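Local structure of bottromycin amidohydrolase (Streptomyces purpureus, 6I5S) at residues A[450-453]-A[454-458]; A[9-12]-A[13-16]; A[229-233]-A[234-238]; A[197-200]-A[201-204]; A[364-367]-A[368-371]. The protein is a zinc-binding amidohydrolase, specific for thiazolines, that acts as the gatekeeper of bottromycin biosynthesis, probably by hydrolysing a thiazoline-containing intermediate of the pathway. All coordinates share one frame; numbering follows the deposited sequence.

Contact 1 of 5, residues A[450-453]-A[454-458]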
loop_
_atom_site.group_PDB
_atom_site.type_symbol
_atom_site.label_atom_id
_atom_site.label_comp_id
_atom_site.label_asym_id
_atom_site.label_seq_id
_atom_site.Cartn_x
_atom_site.Cartn_y
_atom_site.Cartn_z
ATOM N N SER A 450 -3.969 -22.377 -11.749
ATOM C CA SER A 450 -5.093 -22.179 -12.646
ATOM C C SER A 450 -6.346 -21.697 -11.920
ATOM O O SER A 450 -7.302 -21.274 -12.578
ATOM C CB SER A 450 -5.362 -23.488 -13.396
ATOM O OG SER A 450 -5.573 -24.534 -12.472
ATOM N N ALA A 451 -6.374 -21.758 -10.592
ATOM C CA ALA A 451 -7.509 -21.245 -9.833
ATOM C C ALA A 451 -7.535 -19.722 -9.718
ATOM O O ALA A 451 -8.558 -19.174 -9.262
ATOM C CB ALA A 451 -7.495 -21.846 -8.434
ATOM N N TRP A 452 -6.441 -19.015 -10.075
ATOM C CA TRP A 452 -6.373 -17.566 -9.858
ATOM C C TRP A 452 -5.537 -16.927 -10.975
ATOM O O TRP A 452 -4.319 -16.628 -10.832
ATOM C CB TRP A 452 -5.805 -17.206 -8.479
ATOM C CG TRP A 452 -6.054 -15.782 -8.046
ATOM C CD1 TRP A 452 -6.397 -14.694 -8.831
ATOM C CD2 TRP A 452 -6.002 -15.289 -6.708
ATOM N NE1 TRP A 452 -6.599 -13.587 -8.043
ATOM C CE2 TRP A 452 -6.328 -13.913 -6.749
ATOM C CE3 TRP A 452 -5.691 -15.868 -5.478
ATOM C CZ2 TRP A 452 -6.375 -13.133 -5.619
ATOM C CZ3 TRP A 452 -5.721 -15.084 -4.362
ATOM C CH2 TRP A 452 -6.084 -13.737 -4.431
ATOM N N ALA A 453 -6.201 -16.654 -12.108
ATOM C CA ALA A 453 -5.502 -16.042 -13.235
ATOM C C ALA A 453 -5.032 -14.636 -12.894
ATOM O O ALA A 453 -5.722 -13.866 -12.211
ATOM C CB ALA A 453 -6.403 -15.981 -14.460
ATOM N N ARG A 454 -3.836 -14.281 -13.363
ATOM C CA ARG A 454 -3.343 -12.941 -13.123
ATOM C C ARG A 454 -4.280 -11.915 -13.745
ATOM O O ARG A 454 -4.724 -12.068 -14.906
ATOM C CB ARG A 454 -1.921 -12.809 -13.709
ATOM C CG ARG A 454 -1.285 -11.514 -13.375
ATOM C CD ARG A 454 0.225 -11.456 -13.735
ATOM N NE ARG A 454 0.401 -11.403 -15.173
ATOM C CZ ARG A 454 0.346 -10.285 -15.893
ATOM N NH1 ARG A 454 0.128 -9.110 -15.321
ATOM N NH2 ARG A 454 0.563 -10.338 -17.193
ATOM N N GLY A 455 -4.578 -10.869 -12.969
ATOM C CA GLY A 455 -5.543 -9.841 -13.345
ATOM C C GLY A 455 -6.899 -9.958 -12.665
ATOM O O GLY A 455 -7.630 -8.955 -12.589
ATOM N N ALA A 456 -7.272 -11.153 -12.210
ATOM C CA ALA A 456 -8.453 -11.349 -11.387
ATOM C C ALA A 456 -8.124 -10.895 -9.964
ATOM O O ALA A 456 -7.036 -11.192 -9.441
ATOM C CB ALA A 456 -8.855 -12.814 -11.383
ATOM N N LEU A 457 -9.046 -10.194 -9.338
ATOM C CA LEU A 457 -8.738 -9.704 -8.000
ATOM C C LEU A 457 -9.076 -10.719 -6.929
ATOM O O LEU A 457 -8.732 -10.505 -5.754
ATOM C CB LEU A 457 -9.492 -8.395 -7.738
ATOM C CG LEU A 457 -9.146 -7.279 -8.738
ATOM C CD1 LEU A 457 -9.864 -5.977 -8.327
ATOM C CD2 LEU A 457 -7.645 -7.041 -8.919
ATOM N N ASP A 458 -9.784 -11.785 -7.313
ATOM C CA ASP A 458 -10.195 -12.864 -6.446
ATOM C C ASP A 458 -10.212 -14.114 -7.304
ATOM O O ASP A 458 -10.532 -14.029 -8.492
ATOM C CB ASP A 458 -11.607 -12.662 -5.892
ATOM C CG ASP A 458 -11.711 -11.448 -5.022
ATOM O OD1 ASP A 458 -11.216 -11.558 -3.883
ATOM O OD2 ASP A 458 -12.267 -10.421 -5.485
#
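Trp452 points its indole N-H across the turn at the backbone carbonyl of Ala456, with NE1 2.8 Å from Ala456 O and an N-H...O angle of 160°. The acceptor lies almost in the plane of the indole, but the nitrogen stands above the plane of the Ala456 carbonyl. Next to the nitrogen, Trp452 CD1 rests 4.0 Å from the methyl CB of Ala456. The benzene half carries on along the chain: Trp452 CZ2 comes within 3.5 Å of Leu457 O, and the carbonyl carbon of Asp458 sits over one face of the ring toward its rim. CG anti to the backbone N (chi1 -164°) is what sends the indole alongside residues 456-458. A leucine in place of Trp452 would probably leave the Ala456 carbonyl without its indole donor and open a gap under Asp458. Ala456 is held from behind as well, because its N donates to Ala453 O at 3.1 Å and closes a type II beta turn. Gly455 takes the turn's third position at phi 103°, where a side chain would jam against the carbonyl oxygen of Arg454. Further out, Trp438 of helix 431-444 meets Trp452 edge-to-face, and Arg454 turns back to a salt bridge with Asp435 of the same helix. Asp458 reaches Lys362 of helix 358-369 with its OD1. The whole is a glycine-containing type II turn braced by the tryptophan just before it, joining the C-terminal tail to helices 431-444 and 358-369.

Contact 2 of 5, residues A[9-12]-A[13-16]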
loop_
_atom_site.group_PDB
_atom_site.type_symbol
_atom_site.label_atom_id
_atom_site.label_comp_id
_atom_site.label_asym_id
_atom_site.label_seq_id
_atom_site.Cartn_x
_atom_site.Cartn_y
_atom_site.Cartn_z
ATOM N N ALA A 9 15.386 -10.430 19.106
ATOM C CA ALA A 9 15.593 -11.407 18.042
ATOM C C ALA A 9 15.458 -10.756 16.663
ATOM O O ALA A 9 15.593 -11.407 15.632
ATOM C CB ALA A 9 14.612 -12.526 18.180
ATOM N N GLN A 10 15.169 -9.461 16.642
ATOM C CA GLN A 10 14.941 -8.801 15.369
ATOM C C GLN A 10 16.217 -8.698 14.537
ATOM O O GLN A 10 16.134 -8.587 13.304
ATOM C CB GLN A 10 14.346 -7.416 15.611
ATOM C CG GLN A 10 12.960 -7.459 16.204
ATOM C CD GLN A 10 12.455 -6.084 16.562
ATOM O OE1 GLN A 10 12.877 -5.496 17.549
ATOM N NE2 GLN A 10 11.545 -5.561 15.750
ATOM N N TRP A 11 17.387 -8.750 15.176
ATOM C CA TRP A 11 18.636 -8.640 14.433
ATOM C C TRP A 11 19.040 -9.985 13.870
ATOM O O TRP A 11 19.422 -10.070 12.707
ATOM C CB TRP A 11 19.757 -8.084 15.309
ATOM C CG TRP A 11 21.015 -7.772 14.539
ATOM C CD1 TRP A 11 22.175 -8.496 14.533
ATOM C CD2 TRP A 11 21.231 -6.662 13.655
ATOM N NE1 TRP A 11 23.083 -7.927 13.673
ATOM C CE2 TRP A 11 22.533 -6.800 13.127
ATOM C CE3 TRP A 11 20.438 -5.591 13.224
ATOM C CZ2 TRP A 11 23.055 -5.912 12.218
ATOM C CZ3 TRP A 11 20.972 -4.702 12.345
ATOM C CH2 TRP A 11 22.285 -4.855 11.867
ATOM N N ARG A 12 18.937 -11.036 14.684
ATOM C CA ARG A 12 19.248 -12.385 14.240
ATOM C C ARG A 12 18.404 -12.771 13.035
ATOM O O ARG A 12 18.900 -13.395 12.093
ATOM C CB ARG A 12 19.014 -13.356 15.393
ATOM C CG ARG A 12 19.496 -14.773 15.172
ATOM C CD ARG A 12 19.663 -15.509 16.507
ATOM N NE ARG A 12 18.486 -15.371 17.366
ATOM C CZ ARG A 12 17.438 -16.190 17.360
ATOM N NH1 ARG A 12 17.398 -17.232 16.537
ATOM N NH2 ARG A 12 16.421 -15.965 18.182
ATOM N N HIS A 13 17.130 -12.385 13.033
ATOM C CA HIS A 13 16.209 -12.741 11.965
ATOM C C HIS A 13 16.033 -11.617 10.951
ATOM O O HIS A 13 15.010 -11.551 10.264
ATOM C CB HIS A 13 14.867 -13.138 12.562
ATOM C CG HIS A 13 14.931 -14.357 13.425
ATOM N ND1 HIS A 13 15.883 -15.339 13.256
ATOM C CD2 HIS A 13 14.162 -14.754 14.464
ATOM C CE1 HIS A 13 15.697 -16.290 14.153
ATOM N NE2 HIS A 13 14.659 -15.959 14.898
ATOM N N ARG A 14 17.014 -10.698 10.851
ATOM C CA ARG A 14 16.833 -9.564 9.943
ATOM C C ARG A 14 16.678 -9.972 8.478
ATOM O O ARG A 14 16.183 -9.160 7.683
ATOM C CB ARG A 14 17.990 -8.569 10.093
ATOM C CG ARG A 14 19.318 -9.104 9.695
ATOM C CD ARG A 14 20.431 -8.142 10.158
ATOM N NE ARG A 14 21.754 -8.586 9.740
ATOM C CZ ARG A 14 22.453 -9.521 10.359
ATOM N NH1 ARG A 14 21.956 -10.129 11.427
ATOM N NH2 ARG A 14 23.656 -9.830 9.901
ATOM N N ARG A 15 17.166 -11.150 8.055
ATOM C CA ARG A 15 16.977 -11.587 6.667
ATOM C C ARG A 15 15.691 -12.383 6.492
ATOM O O ARG A 15 15.498 -13.033 5.472
ATOM C CB ARG A 15 18.171 -12.409 6.166
ATOM C CG ARG A 15 19.481 -11.643 6.207
ATOM C CD ARG A 15 20.623 -12.366 5.412
ATOM N NE ARG A 15 20.263 -12.573 4.004
ATOM C CZ ARG A 15 20.457 -11.686 3.027
ATOM N NH1 ARG A 15 20.079 -11.970 1.781
ATOM N NH2 ARG A 15 21.068 -10.534 3.275
ATOM N N GLY A 16 14.776 -12.286 7.453
ATOM C CA GLY A 16 13.554 -13.098 7.443
ATOM C C GLY A 16 12.633 -12.907 6.268
ATOM O O GLY A 16 11.863 -13.814 5.947
HETATM O O HOH W 1 18.573 -13.396 9.416
#
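Two overlapping type I turns, Trp11 to Arg14 and His13 to Gly16, wind the backbone here, and His13 N closes a wider loop onto Ala9 O at 3.2 Å. The first turn is bonded from Arg14 N to Trp11 O at 3.1 Å. That same oxygen takes a second bond from the side chain, with Arg14 NH1 2.8 Å from Trp11 O and the acceptor nearly in the guanidinium plane. The two donors reach the Trp11 carbonyl from opposite faces of its plane, so the oxygen is gripped on both sides by one residue. Arg14 gets its end there with CG between its own N and carbonyl carbon (chi1 64°), followed by a chain extended from CG to NE. Along the way it lies over the indole: Arg14 CD is 3.8 Å from the centroid of the six-membered ring of Trp11, almost on the ring normal, a CH-pi contact. The guanidinium comes down flat over the pyrrole half, its plane within 13° of the ring, and Arg14 CZ stands 4.1 Å from the centroid of the five-membered ring of Trp11. Arg12 runs beside His13 but is poorly ordered, and its placement against the imidazole deserves caution. Water 1 ties the two turns together, donating to Arg12 O and accepting from Arg15 N. Gln10 and Arg15 rest on helix 121-132, at Pro121 and Leu125. Altogether this is a cation-pi stack between the first and last residues of a type I turn, on the surface near the N-terminus, ahead of helix 23-31.

Contact 3 of 5, residues A[229-233]-A[234-238]; sequences HLYGF and VPNVF. With ZN (zinc ion), chain B.
Tyr231 turns its CG anti to the carbonyl carbon (chi1 -64°), and Asn236 sets its own CG anti to the backbone N (chi1 179°), which together lay the amide flat on the phenol ring. The planes are 9° apart, and Asn236 CB stands 3.6 Å from the ring centroid of Tyr231, close to the normal, in a CH-pi contact. On the opposite face His229 CB sits over the centre, so the tyrosine is sandwiched between the metal ligand and the asparagine. Its hydroxyl meets the edge of Phe238, with Tyr231 OH 3.3 Å from Phe238 CD2. Asn236 is pinned by an Asx turn in which Phe238 N donates to Asn236 OD1 at 3.1 Å. Val234 N bonds to Leu230 O at 3.0 Å and folds the chain back. His229 NE2 binds zinc at 2.2 Å, beside waters 2 and 3, while its ND1 is hydrogen-bonded to Thr272. His210, edge-to-face with Tyr231, and the carboxylated lysine at position 183 complete the site. Two waters among the five ligands probably mark positions that can exchange, consistent with the binuclear amidohydrolases, in which metal-activated water attacks the substrate.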
loop_
_atom_site.group_PDB
_atom_site.type_symbol
_atom_site.label_atom_id
_atom_site.label_comp_id
_atom_site.label_asym_id
_atom_site.label_seq_id
_atom_site.Cartn_x
_atom_site.Cartn_y
_atom_site.Cartn_z
ATOM N N HIS A 229 -6.824 5.288 7.835
ATOM C CA HIS A 229 -8.093 4.586 8.073
ATOM C C HIS A 229 -9.267 5.521 8.301
ATOM O O HIS A 229 -10.358 5.038 8.657
ATOM C CB HIS A 229 -8.005 3.637 9.285
ATOM C CG HIS A 229 -6.787 2.785 9.348
ATOM N ND1 HIS A 229 -6.431 1.895 8.357
ATOM C CD2 HIS A 229 -5.848 2.648 10.333
ATOM C CE1 HIS A 229 -5.312 1.277 8.709
ATOM N NE2 HIS A 229 -4.950 1.707 9.901
ATOM N N LEU A 230 -9.118 6.824 8.056
ATOM C CA LEU A 230 -10.105 7.847 8.420
ATOM C C LEU A 230 -10.314 7.960 9.934
ATOM O O LEU A 230 -11.230 8.669 10.376
ATOM C CB LEU A 230 -11.454 7.598 7.693
ATOM C CG LEU A 230 -11.391 7.625 6.166
ATOM C CD1 LEU A 230 -12.778 7.330 5.583
ATOM C CD2 LEU A 230 -10.899 8.976 5.692
ATOM N N TYR A 231 -9.465 7.338 10.770
ATOM C CA TYR A 231 -9.661 7.510 12.192
ATOM C C TYR A 231 -9.462 8.979 12.518
ATOM O O TYR A 231 -8.683 9.679 11.858
ATOM C CB TYR A 231 -8.726 6.650 13.011
ATOM C CG TYR A 231 -8.921 5.156 12.844
ATOM C CD1 TYR A 231 -10.109 4.615 12.388
ATOM C CD2 TYR A 231 -7.893 4.277 13.124
ATOM C CE1 TYR A 231 -10.230 3.249 12.241
ATOM C CE2 TYR A 231 -8.025 2.941 12.992
ATOM C CZ TYR A 231 -9.195 2.424 12.569
ATOM O OH TYR A 231 -9.302 1.043 12.404
ATOM N N GLY A 232 -10.228 9.450 13.483
ATOM C CA GLY A 232 -10.298 10.890 13.718
ATOM C C GLY A 232 -11.537 11.506 13.109
ATOM O O GLY A 232 -12.285 12.211 13.772
ATOM N N PHE A 233 -11.758 11.252 11.821
ATOM C CA PHE A 233 -13.056 11.579 11.220
ATOM C C PHE A 233 -14.137 10.626 11.721
ATOM O O PHE A 233 -15.302 11.017 11.895
ATOM C CB PHE A 233 -12.958 11.517 9.695
ATOM C CG PHE A 233 -12.005 12.537 9.107
ATOM C CD1 PHE A 233 -12.396 13.873 8.985
ATOM C CD2 PHE A 233 -10.725 12.179 8.767
ATOM C CE1 PHE A 233 -11.511 14.813 8.494
ATOM C CE2 PHE A 233 -9.833 13.105 8.272
ATOM C CZ PHE A 233 -10.244 14.430 8.122
ATOM N N VAL A 234 -13.777 9.364 11.903
ATOM C CA VAL A 234 -14.625 8.371 12.550
ATOM C C VAL A 234 -13.797 7.697 13.623
ATOM O O VAL A 234 -12.566 7.715 13.561
ATOM C CB VAL A 234 -15.158 7.333 11.528
ATOM C CG1 VAL A 234 -15.902 8.045 10.463
ATOM C CG2 VAL A 234 -14.048 6.552 10.942
ATOM N N PRO A 235 -14.436 7.078 14.594
ATOM C CA PRO A 235 -13.693 6.416 15.654
ATOM C C PRO A 235 -13.117 5.085 15.197
ATOM O O PRO A 235 -13.640 4.412 14.310
ATOM C CB PRO A 235 -14.752 6.212 16.747
ATOM C CG PRO A 235 -15.996 6.193 16.059
ATOM C CD PRO A 235 -15.895 7.007 14.814
ATOM N N ASN A 236 -12.027 4.697 15.840
ATOM C CA ASN A 236 -11.496 3.353 15.667
ATOM C C ASN A 236 -12.395 2.392 16.442
ATOM O O ASN A 236 -12.159 2.094 17.628
ATOM C CB ASN A 236 -10.039 3.263 16.146
ATOM C CG ASN A 236 -9.491 1.879 15.993
ATOM O OD1 ASN A 236 -10.195 0.945 15.544
ATOM N ND2 ASN A 236 -8.228 1.715 16.344
ATOM N N VAL A 237 -13.491 1.979 15.802
ATOM C CA VAL A 237 -14.464 1.117 16.466
ATOM C C VAL A 237 -13.909 -0.269 16.751
ATOM O O VAL A 237 -14.484 -1.015 17.547
ATOM C CB VAL A 237 -15.755 1.013 15.619
ATOM C CG1 VAL A 237 -16.417 2.381 15.503
ATOM C CG2 VAL A 237 -15.499 0.438 14.246
ATOM N N PHE A 238 -12.747 -0.619 16.187
ATOM C CA PHE A 238 -12.202 -1.947 16.455
ATOM C C PHE A 238 -11.591 -2.028 17.842
ATOM O O PHE A 238 -11.338 -3.137 18.312
ATOM C CB PHE A 238 -11.235 -2.346 15.326
ATOM C CG PHE A 238 -11.887 -2.250 13.992
ATOM C CD1 PHE A 238 -12.850 -3.192 13.597
ATOM C CD2 PHE A 238 -11.659 -1.171 13.168
ATOM C CE1 PHE A 238 -13.528 -3.060 12.394
ATOM C CE2 PHE A 238 -12.332 -1.058 11.954
ATOM C CZ PHE A 238 -13.273 -1.990 11.578
HETATM ZN ZN ZN B . -3.918 0.770 11.588
HETATM O O HOH W 2 -3.815 -0.856 12.979
HETATM O O HOH W 3 -3.847 -1.150 10.444
#

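Contact 4 of 5, residues A[197-200]-A[201-204]; sequences VRDA and DRAG
The guanidinium of Arg202 has the aliphatic part of Arg198 over one face, with Arg198 CG 3.6 Å above the plane and over its centre. Arg198 presents the edge of its own guanidinium to the carboxylate of Asp199, whose CG lies in that plane. The two arginines run side by side with their guanidinium planes 18° apart. Arg198 takes its neighbour side-on: Arg198 NE bonds to Asp199 OD1 at 2.9 Å, and Arg198 NH2 reaches Asp199 OD2 at 3.2 Å. The same NH2 also touches Asp199 OD1, so that oxygen receives two donors from one face of the carboxylate. A bend at chi3 (68°) swings the Arg198 guanidinium round to this position. Asp199 OD1 has a second positive neighbour in Arg202 NH2, but at 3.9 Å this is a long salt bridge of charge alone, since the oxygen lies well out of the Arg202 plane. All three residues belong to the last turns of helix 190-203, which closes in a Schellman motif at Gly204, where phi turns positive (72°) and Gly204 N donates to Asp201 O. One turn back the regular bonds still hold, as Arg202 N to Arg198 O at 3.1 Å attests. Ala203 N divides itself between Asp199 O and, weakly, Ala200 O. Arg198 NE lies 3.8 Å from Arg202 NH2, and the carboxylate of Asp199, beside both, probably offsets their charge. Arg202 is poorly ordered, which fits a side chain resting on methylenes and distant charge. Ala200, buried on the inner side, packs on Ile205 and Val207 of the following loop.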
loop_
_atom_site.group_PDB
_atom_site.type_symbol
_atom_site.label_atom_id
_atom_site.label_comp_id
_atom_site.label_asym_id
_atom_site.label_seq_id
_atom_site.Cartn_x
_atom_site.Cartn_y
_atom_site.Cartn_z
ATOM N N VAL A 197 5.664 15.054 18.198
ATOM C CA VAL A 197 5.614 15.743 16.914
ATOM C C VAL A 197 6.507 16.960 16.906
ATOM O O VAL A 197 7.099 17.273 15.857
ATOM C CB VAL A 197 4.160 16.070 16.475
ATOM C CG1 VAL A 197 3.381 14.739 16.251
ATOM C CG2 VAL A 197 3.491 16.986 17.439
ATOM N N ARG A 198 6.685 17.651 18.062
ATOM C CA ARG A 198 7.624 18.757 18.128
ATOM C C ARG A 198 9.045 18.264 17.854
ATOM O O ARG A 198 9.787 18.847 17.055
ATOM C CB ARG A 198 7.543 19.412 19.513
ATOM C CG ARG A 198 8.566 20.517 19.771
ATOM C CD ARG A 198 8.630 20.797 21.277
ATOM N NE ARG A 198 9.221 19.625 21.926
ATOM C CZ ARG A 198 9.022 19.267 23.186
ATOM N NH1 ARG A 198 8.238 20.018 23.987
ATOM N NH2 ARG A 198 9.614 18.187 23.664
ATOM N N ASP A 199 9.432 17.166 18.493
ATOM C CA ASP A 199 10.819 16.712 18.362
ATOM C C ASP A 199 11.094 15.999 17.035
ATOM O O ASP A 199 12.221 16.093 16.500
ATOM C CB ASP A 199 11.187 15.797 19.531
ATOM C CG ASP A 199 11.146 16.548 20.877
ATOM O OD1 ASP A 199 11.159 17.792 20.849
ATOM O OD2 ASP A 199 11.047 15.911 21.947
ATOM N N ALA A 200 10.124 15.231 16.534
ATOM C CA ALA A 200 10.249 14.650 15.191
ATOM C C ALA A 200 10.371 15.750 14.143
ATOM O O ALA A 200 11.204 15.668 13.234
ATOM C CB ALA A 200 9.046 13.752 14.881
ATOM N N ASP A 201 9.515 16.787 14.238
ATOM C CA ASP A 201 9.604 17.905 13.306
ATOM C C ASP A 201 10.989 18.522 13.325
ATOM O O ASP A 201 11.577 18.788 12.267
ATOM C CB ASP A 201 8.551 18.969 13.634
ATOM C CG ASP A 201 8.335 19.952 12.485
ATOM O OD1 ASP A 201 8.267 19.508 11.320
ATOM O OD2 ASP A 201 8.205 21.163 12.739
ATOM N N ARG A 202 11.543 18.758 14.529
ATOM C CA ARG A 202 12.865 19.343 14.615
ATOM C C ARG A 202 13.903 18.445 13.978
ATOM O O ARG A 202 14.901 18.937 13.443
ATOM C CB ARG A 202 13.228 19.603 16.077
ATOM C CG ARG A 202 12.394 20.717 16.701
ATOM C CD ARG A 202 12.712 20.939 18.157
ATOM N NE ARG A 202 11.920 22.032 18.717
ATOM C CZ ARG A 202 11.795 22.272 20.016
ATOM N NH1 ARG A 202 11.059 23.290 20.436
ATOM N NH2 ARG A 202 12.401 21.488 20.898
ATOM N N ALA A 203 13.702 17.136 14.045
ATOM C CA ALA A 203 14.656 16.187 13.486
ATOM C C ALA A 203 14.343 15.819 12.036
ATOM O O ALA A 203 15.073 15.011 11.441
ATOM C CB ALA A 203 14.685 14.906 14.331
ATOM N N GLY A 204 13.323 16.425 11.433
ATOM C CA GLY A 204 12.970 16.080 10.055
ATOM C C GLY A 204 12.320 14.747 9.851
ATOM O O GLY A 204 12.365 14.209 8.742
#

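Contact 5 of 5, residues A[364-367]-A[368-371]; sequences IAEL and TRAG
Helix 358-369 ends in a Schellman motif around Thr368 to Gly371, and residues 364-367 supply the carbonyls of its last turn. Gly371, at phi 115°, turns the chain away while its N bonds to Thr368 O at 2.9 Å. Before that, Thr368 N donates to Ile364 O and Arg369 N to Ala365 O, both at ordinary helical lengths. The hydroxyl of Thr368 folds back over this turn, with chi1 54° setting OG1 3.0 Å from Ile364 O and 3.2 Å from Ala365 O, and one proton must serve one or the other. Buried Glu366 bends at chi2 and meets the exposed Arg369 in a salt bridge, with the carboxylate and guanidinium planes 74° apart. Glu366 OE2 also takes a salt bridge from Arg277 of helix 273-280, so one oxygen links two helices. An alanine in place of Glu366 would probably leave both arginines without their shared counter-charge and let Arg369 turn more freely. Phe285 adds a cation-pi contact to Arg369, and Ala365 O lies over one face of its guanidinium. At the edge of that guanidinium, in its plane, Glu366 OE2 stands 2.7 Å from Arg369 NH2.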
loop_
_atom_site.group_PDB
_atom_site.type_symbol
_atom_site.label_atom_id
_atom_site.label_comp_id
_atom_site.label_asym_id
_atom_site.label_seq_id
_atom_site.Cartn_x
_atom_site.Cartn_y
_atom_site.Cartn_z
ATOM N N ILE A 364 -8.242 0.710 -5.304
ATOM C CA ILE A 364 -8.600 1.578 -6.434
ATOM C C ILE A 364 -10.081 1.433 -6.763
ATOM O O ILE A 364 -10.782 2.429 -6.991
ATOM C CB ILE A 364 -7.724 1.276 -7.662
ATOM C CG1 ILE A 364 -6.295 1.826 -7.370
ATOM C CG2 ILE A 364 -8.294 1.906 -8.942
ATOM C CD1 ILE A 364 -5.292 1.398 -8.387
ATOM N N ALA A 365 -10.587 0.205 -6.745
ATOM C CA ALA A 365 -12.014 -0.001 -7.040
ATOM C C ALA A 365 -12.915 0.655 -5.982
ATOM O O ALA A 365 -13.926 1.264 -6.318
ATOM C CB ALA A 365 -12.296 -1.503 -7.151
ATOM N N GLU A 366 -12.568 0.540 -4.696
ATOM C CA GLU A 366 -13.328 1.238 -3.659
ATOM C C GLU A 366 -13.364 2.742 -3.895
ATOM O O GLU A 366 -14.426 3.374 -3.756
ATOM C CB GLU A 366 -12.748 0.992 -2.261
ATOM C CG GLU A 366 -12.873 -0.432 -1.706
ATOM C CD GLU A 366 -14.208 -0.775 -1.121
ATOM O OE1 GLU A 366 -14.991 0.150 -0.821
ATOM O OE2 GLU A 366 -14.490 -1.995 -0.937
ATOM N N LEU A 367 -12.215 3.336 -4.227
ATOM C CA LEU A 367 -12.146 4.780 -4.401
ATOM C C LEU A 367 -12.903 5.229 -5.651
ATOM O O LEU A 367 -13.593 6.253 -5.632
ATOM C CB LEU A 367 -10.674 5.208 -4.472
ATOM C CG LEU A 367 -9.919 5.076 -3.142
ATOM C CD1 LEU A 367 -8.433 5.144 -3.383
ATOM C CD2 LEU A 367 -10.363 6.224 -2.220
ATOM N N THR A 368 -12.821 4.462 -6.744
ATOM C CA THR A 368 -13.569 4.864 -7.933
ATOM C C THR A 368 -15.073 4.604 -7.782
ATOM O O THR A 368 -15.887 5.383 -8.304
ATOM C CB THR A 368 -13.023 4.149 -9.192
ATOM O OG1 THR A 368 -13.002 2.722 -9.012
ATOM C CG2 THR A 368 -11.601 4.634 -9.465
ATOM N N ARG A 369 -15.465 3.542 -7.053
ATOM C CA ARG A 369 -16.886 3.341 -6.748
ATOM C C ARG A 369 -17.461 4.531 -5.997
ATOM O O ARG A 369 -18.625 4.871 -6.176
ATOM C CB ARG A 369 -17.129 2.077 -5.912
ATOM C CG ARG A 369 -17.093 0.794 -6.687
ATOM C CD ARG A 369 -17.748 -0.373 -5.940
ATOM N NE ARG A 369 -17.105 -0.822 -4.704
ATOM C CZ ARG A 369 -16.069 -1.637 -4.601
ATOM N NH1 ARG A 369 -15.472 -2.154 -5.648
ATOM N NH2 ARG A 369 -15.669 -1.958 -3.404
ATOM N N ALA A 370 -16.664 5.142 -5.113
ATOM C CA ALA A 370 -17.071 6.331 -4.370
ATOM C C ALA A 370 -17.130 7.588 -5.222
ATOM O O ALA A 370 -17.658 8.608 -4.752
ATOM C CB ALA A 370 -16.118 6.539 -3.189
ATOM N N GLY A 371 -16.665 7.529 -6.471
ATOM C CA GLY A 371 -16.766 8.651 -7.400
ATOM C C GLY A 371 -15.430 9.257 -7.818
ATOM O O GLY A 371 -15.431 10.191 -8.632
#

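In the fold
Contacts 2 and 4 lie on the surface, whereas contacts 1, 3 and 5 are partly buried. Contact 3 alone carries a metal ligand, and its tyrosine is stacked between a histidine methylene and an amide. Contacts 4 and 5 both end a helix at a Schellman glycine, but the charge network of contact 4 stays within its helix, while that of contact 5 ties in a second one. Contacts 1 and 2 are beta turns with a tryptophan: buried and donating through its N-H in contact 1, exposed and under a guanidinium in contact 2. Contact 1 packs against helix 358-369, whose end is contact 5, their nearest atoms about 5 Å apart; contacts 1 and 4 lie on opposite sides of the chain's centre.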